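Local coordinates for cytochrome c-552/4 domain-containing protein (Ignicoccus hospitalis KIN4/I, PDB 4QO5), which is a membrane-associated octaheme cytochrome c of uncharacterised physiological role that probably carries electrons along its chain of hemes, at residues R115-A127 and I301-W313. Residues are numbered along the deposited sequence; the frame is centred on the assembly and turned at random.
Sequences RTEVEQYSKSSKA and IAERTHNVDTRLW. With HEC (heme c), chain F.
Gln120 and His306 meet through a direct bond and a water. The backbone N of His306 donates to Gln120 OE1 at 2.8 Å, tilted 32° from the carbonyl plane. The same OE1 accepts from a water that in turn accepts from His306 ND1 at the ring edge, with 2.8 Å between the water O and ND1. Gln120 reaches this far because its chain runs extended beyond CG (chi2 174°).

Asp309 is gripped by Ser125. Its OD1 accepts from Ser125 N on the syn side at 2.9 Å and from Ser125 OG, above the carboxylate plane, at 2.7 Å. A water links Asp309 OD2 to Lys126 N.

Glu117 CB lies over one face of the His306 ring in a CH-pi contact. Lys126 CE packs across Val308 CG2 at 3.9 Å.

His306 NE2 binds the heme iron, with His219 as the other axial ligand. Arg304 NE donates to propionate O1D at 2.8 Å, and Tyr121 sets one ring face near CAB of the heme. Lys126 NZ binds the iron of a second heme.

The backbone bond thus holds the main chain at His306, while iron at NE2, water at ND1 and Glu117 CB probably limit turning of the imidazole. The ND1-H to water bond may modestly strengthen NE2 as an iron donor.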
# COMPACT_ATOMS: atom_id res chain seq x y z
N ARG A 115 -28.98 -2.09 23.19
CA ARG A 115 -28.83 -0.96 24.10
C ARG A 115 -27.40 -0.80 24.63
O ARG A 115 -26.85 0.31 24.66
CB ARG A 115 -29.83 -1.08 25.26
CG ARG A 115 -29.68 0.01 26.30
CD ARG A 115 -31.04 0.40 26.83
NE ARG A 115 -31.57 -0.56 27.77
CZ ARG A 115 -32.87 -0.71 28.04
NH1 ARG A 115 -33.78 0.02 27.40
NH2 ARG A 115 -33.26 -1.60 28.93
N THR A 116 -26.78 -1.91 25.03
CA THR A 116 -25.48 -1.82 25.69
C THR A 116 -24.43 -1.26 24.73
O THR A 116 -23.61 -0.40 25.12
CB THR A 116 -25.02 -3.18 26.25
OG1 THR A 116 -26.01 -3.66 27.17
CG2 THR A 116 -23.69 -3.04 26.97
N GLU A 117 -24.47 -1.71 23.48
CA GLU A 117 -23.52 -1.26 22.49
C GLU A 117 -23.65 0.23 22.22
O GLU A 117 -22.65 0.95 22.13
CB GLU A 117 -23.68 -2.07 21.19
CG GLU A 117 -23.26 -3.53 21.31
CD GLU A 117 -24.24 -4.39 22.12
OE1 GLU A 117 -25.39 -3.97 22.36
OE2 GLU A 117 -23.84 -5.50 22.55
N VAL A 118 -24.88 0.70 22.11
CA VAL A 118 -25.11 2.11 21.85
C VAL A 118 -24.72 2.98 23.06
O VAL A 118 -24.11 4.05 22.90
CB VAL A 118 -26.55 2.35 21.38
CG1 VAL A 118 -26.79 3.83 21.10
CG2 VAL A 118 -26.82 1.52 20.11
N GLU A 119 -25.06 2.52 24.27
CA GLU A 119 -24.62 3.19 25.49
C GLU A 119 -23.10 3.34 25.52
O GLU A 119 -22.58 4.42 25.85
CB GLU A 119 -25.09 2.45 26.75
CG GLU A 119 -26.59 2.43 26.97
CD GLU A 119 -27.15 3.77 27.45
OE1 GLU A 119 -26.35 4.68 27.76
OE2 GLU A 119 -28.39 3.90 27.51
N GLN A 120 -22.39 2.28 25.18
CA GLN A 120 -20.93 2.33 25.14
C GLN A 120 -20.41 3.29 24.08
O GLN A 120 -19.58 4.16 24.37
CB GLN A 120 -20.36 0.94 24.92
CG GLN A 120 -20.50 0.05 26.14
CD GLN A 120 -20.06 -1.37 25.87
OE1 GLN A 120 -19.63 -1.69 24.75
NE2 GLN A 120 -20.19 -2.23 26.86
N TYR A 121 -20.93 3.15 22.86
CA TYR A 121 -20.50 3.98 21.77
C TYR A 121 -20.71 5.46 22.03
O TYR A 121 -19.84 6.28 21.71
CB TYR A 121 -21.19 3.57 20.48
CG TYR A 121 -20.51 4.14 19.26
CD1 TYR A 121 -19.31 3.63 18.82
CD2 TYR A 121 -21.06 5.22 18.58
CE1 TYR A 121 -18.69 4.14 17.73
CE2 TYR A 121 -20.44 5.75 17.48
CZ TYR A 121 -19.25 5.21 17.06
OH TYR A 121 -18.59 5.70 15.96
N SER A 122 -21.86 5.79 22.61
CA SER A 122 -22.26 7.19 22.77
C SER A 122 -21.35 7.97 23.71
O SER A 122 -21.29 9.19 23.64
CB SER A 122 -23.71 7.27 23.24
OG SER A 122 -23.81 6.81 24.57
N LYS A 123 -20.64 7.26 24.58
CA LYS A 123 -19.65 7.87 25.48
C LYS A 123 -18.27 8.05 24.83
O LYS A 123 -17.41 8.74 25.36
CB LYS A 123 -19.46 7.00 26.72
CG LYS A 123 -20.64 6.99 27.68
CD LYS A 123 -20.47 5.84 28.66
CE LYS A 123 -20.73 6.26 30.09
NZ LYS A 123 -20.01 5.37 31.05
N SER A 124 -18.07 7.40 23.69
CA SER A 124 -16.74 7.31 23.09
C SER A 124 -16.34 8.54 22.29
O SER A 124 -17.19 9.29 21.80
CB SER A 124 -16.64 6.06 22.21
OG SER A 124 -17.34 6.24 20.98
N SER A 125 -15.04 8.74 22.14
CA SER A 125 -14.50 9.79 21.28
C SER A 125 -15.00 9.67 19.85
O SER A 125 -15.18 10.68 19.17
CB SER A 125 -12.97 9.75 21.29
OG SER A 125 -12.47 9.76 22.61
N LYS A 126 -15.20 8.43 19.38
CA LYS A 126 -15.70 8.21 18.01
C LYS A 126 -17.06 8.87 17.81
O LYS A 126 -17.28 9.52 16.79
CB LYS A 126 -15.81 6.72 17.71
CG LYS A 126 -14.45 6.04 17.42
CD LYS A 126 -14.64 4.54 17.21
CE LYS A 126 -13.38 3.87 16.70
NZ LYS A 126 -13.31 4.22 15.27
N ALA A 127 -17.96 8.71 18.78
CA ALA A 127 -19.31 9.25 18.62
C ALA A 127 -19.27 10.77 18.52
O ALA A 127 -20.10 11.39 17.84
CB ALA A 127 -20.18 8.82 19.80
N ILE A 301 -11.04 -13.13 28.94
CA ILE A 301 -9.75 -12.47 28.81
C ILE A 301 -9.94 -10.97 28.63
O ILE A 301 -9.18 -10.15 29.17
CB ILE A 301 -8.98 -13.05 27.61
CG1 ILE A 301 -8.60 -14.51 27.89
CG2 ILE A 301 -7.75 -12.20 27.27
CD1 ILE A 301 -8.11 -15.25 26.62
N ALA A 302 -10.96 -10.59 27.87
CA ALA A 302 -11.27 -9.19 27.67
C ALA A 302 -12.75 -9.08 27.40
O ALA A 302 -13.29 -9.84 26.60
CB ALA A 302 -10.48 -8.62 26.48
N GLU A 303 -13.42 -8.15 28.08
CA GLU A 303 -14.82 -7.86 27.80
C GLU A 303 -14.95 -7.02 26.53
O GLU A 303 -14.15 -6.11 26.27
CB GLU A 303 -15.46 -7.12 28.99
CG GLU A 303 -15.51 -7.94 30.26
CD GLU A 303 -16.60 -9.01 30.26
OE1 GLU A 303 -17.46 -9.01 29.35
OE2 GLU A 303 -16.60 -9.86 31.19
N ARG A 304 -15.97 -7.32 25.73
CA ARG A 304 -16.21 -6.53 24.53
C ARG A 304 -16.43 -5.06 24.89
O ARG A 304 -17.06 -4.74 25.93
CB ARG A 304 -17.43 -7.05 23.78
CG ARG A 304 -17.60 -6.45 22.38
CD ARG A 304 -18.90 -6.89 21.77
NE ARG A 304 -18.94 -8.33 21.53
CZ ARG A 304 -19.76 -9.18 22.14
NH1 ARG A 304 -20.60 -8.75 23.08
NH2 ARG A 304 -19.73 -10.47 21.81
N THR A 305 -15.91 -4.17 24.06
CA THR A 305 -16.24 -2.75 24.22
C THR A 305 -16.52 -2.04 22.89
O THR A 305 -15.79 -2.24 21.92
CB THR A 305 -15.14 -1.98 24.97
OG1 THR A 305 -15.57 -0.63 25.20
CG2 THR A 305 -13.83 -1.96 24.19
N HIS A 306 -17.56 -1.21 22.88
CA HIS A 306 -17.81 -0.31 21.75
C HIS A 306 -17.36 1.09 22.08
O HIS A 306 -17.68 2.05 21.38
CB HIS A 306 -19.27 -0.33 21.32
CG HIS A 306 -19.57 -1.41 20.33
ND1 HIS A 306 -19.77 -2.72 20.70
CD2 HIS A 306 -19.66 -1.38 18.98
CE1 HIS A 306 -20.00 -3.45 19.63
NE2 HIS A 306 -19.94 -2.66 18.58
N ASN A 307 -16.64 1.22 23.18
CA ASN A 307 -15.96 2.47 23.48
C ASN A 307 -14.49 2.15 23.46
O ASN A 307 -13.95 1.72 24.48
CB ASN A 307 -16.36 2.97 24.86
CG ASN A 307 -15.72 4.31 25.20
OD1 ASN A 307 -14.82 4.78 24.49
ND2 ASN A 307 -16.16 4.92 26.28
N VAL A 308 -13.85 2.36 22.31
CA VAL A 308 -12.46 1.93 22.17
C VAL A 308 -11.49 2.65 23.12
O VAL A 308 -10.44 2.11 23.44
CB VAL A 308 -11.95 2.05 20.72
CG1 VAL A 308 -12.82 1.20 19.81
CG2 VAL A 308 -11.98 3.49 20.28
N ASP A 309 -11.86 3.86 23.55
CA ASP A 309 -11.03 4.63 24.49
C ASP A 309 -10.67 3.84 25.74
O ASP A 309 -9.58 4.01 26.32
CB ASP A 309 -11.77 5.90 24.96
CG ASP A 309 -12.33 6.73 23.81
OD1 ASP A 309 -13.20 7.59 24.09
OD2 ASP A 309 -11.92 6.52 22.65
N THR A 310 -11.59 2.98 26.19
CA THR A 310 -11.45 2.31 27.47
C THR A 310 -10.25 1.36 27.55
O THR A 310 -9.86 0.93 28.63
CB THR A 310 -12.71 1.53 27.87
OG1 THR A 310 -12.92 0.44 26.97
CG2 THR A 310 -13.91 2.44 27.85
N ARG A 311 -9.68 1.04 26.39
CA ARG A 311 -8.53 0.14 26.34
C ARG A 311 -7.19 0.86 26.22
O ARG A 311 -6.14 0.24 26.40
CB ARG A 311 -8.70 -0.85 25.20
CG ARG A 311 -9.90 -1.74 25.40
CD ARG A 311 -9.64 -3.08 24.85
NE ARG A 311 -10.77 -3.97 25.02
CZ ARG A 311 -10.87 -5.12 24.40
NH1 ARG A 311 -9.89 -5.51 23.59
NH2 ARG A 311 -11.94 -5.89 24.58
N LEU A 312 -7.23 2.16 25.96
CA LEU A 312 -6.02 2.93 25.69
C LEU A 312 -5.53 3.68 26.93
O LEU A 312 -6.33 4.33 27.62
CB LEU A 312 -6.30 3.93 24.56
CG LEU A 312 -6.96 3.36 23.31
CD1 LEU A 312 -7.41 4.49 22.38
CD2 LEU A 312 -6.03 2.40 22.58
N TRP A 313 -4.23 3.61 27.21
CA TRP A 313 -3.71 4.35 28.37
C TRP A 313 -3.04 5.65 27.93
O TRP A 313 -2.98 6.61 28.69
CB TRP A 313 -2.73 3.50 29.21
CG TRP A 313 -1.58 2.81 28.45
CD1 TRP A 313 -0.26 3.20 28.42
CD2 TRP A 313 -1.66 1.59 27.68
NE1 TRP A 313 0.47 2.31 27.66
CE2 TRP A 313 -0.35 1.32 27.20
CE3 TRP A 313 -2.69 0.72 27.34
CZ2 TRP A 313 -0.06 0.21 26.40
CZ3 TRP A 313 -2.41 -0.39 26.55
CH2 TRP A 313 -1.10 -0.63 26.09
FE HEC F . -20.32 -2.93 16.47
CHA HEC F . -19.93 -6.32 17.00
CHB HEC F . -23.65 -3.15 17.14
CHC HEC F . -20.67 0.50 16.00
CHD HEC F . -17.00 -2.64 15.83
NA HEC F . -21.49 -4.44 16.93
C1A HEC F . -21.17 -5.76 17.17
C2A HEC F . -22.35 -6.47 17.59
C3A HEC F . -23.35 -5.59 17.64
C4A HEC F . -22.85 -4.28 17.24
CMA HEC F . -24.80 -5.89 18.05
CAA HEC F . -22.43 -7.97 17.93
CBA HEC F . -21.73 -8.23 19.27
CGA HEC F . -22.54 -7.61 20.39
O1A HEC F . -23.62 -8.16 20.72
O2A HEC F . -22.11 -6.57 20.93
NB HEC F . -21.85 -1.65 16.51
C1B HEC F . -23.14 -1.89 16.92
C2B HEC F . -23.83 -0.61 17.01
C3B HEC F . -22.91 0.34 16.75
C4B HEC F . -21.71 -0.29 16.39
CMB HEC F . -25.28 -0.47 17.54
CAB HEC F . -22.75 1.87 16.76
CBB HEC F . -23.43 2.49 18.04
NC HEC F . -19.18 -1.38 16.06
C1C HEC F . -19.42 -0.05 15.82
C2C HEC F . -18.32 0.56 15.13
C3C HEC F . -17.31 -0.29 15.39
C4C HEC F . -17.83 -1.55 15.76
CMC HEC F . -18.21 2.10 15.05
CAC HEC F . -15.80 -0.27 15.18
CBC HEC F . -15.09 1.06 15.60
ND HEC F . -18.72 -4.26 16.40
C1D HEC F . -17.41 -3.90 16.14
C2D HEC F . -16.57 -5.05 16.28
C3D HEC F . -17.50 -6.20 16.62
C4D HEC F . -18.81 -5.60 16.71
CMD HEC F . -15.04 -5.11 16.07
CAD HEC F . -17.12 -7.66 16.93
CBD HEC F . -16.97 -7.64 18.46
CGD HEC F . -16.29 -8.86 19.01
O1D HEC F . -16.62 -9.25 20.17
O2D HEC F . -15.40 -9.44 18.33
O HOH W 1 -21.11 -6.14 24.33
O HOH W 2 -19.99 -3.97 23.19
O HOH W 3 -19.52 -5.28 26.73
O HOH W 4 -14.76 7.59 26.26
O HOH W 5 -13.80 6.12 20.78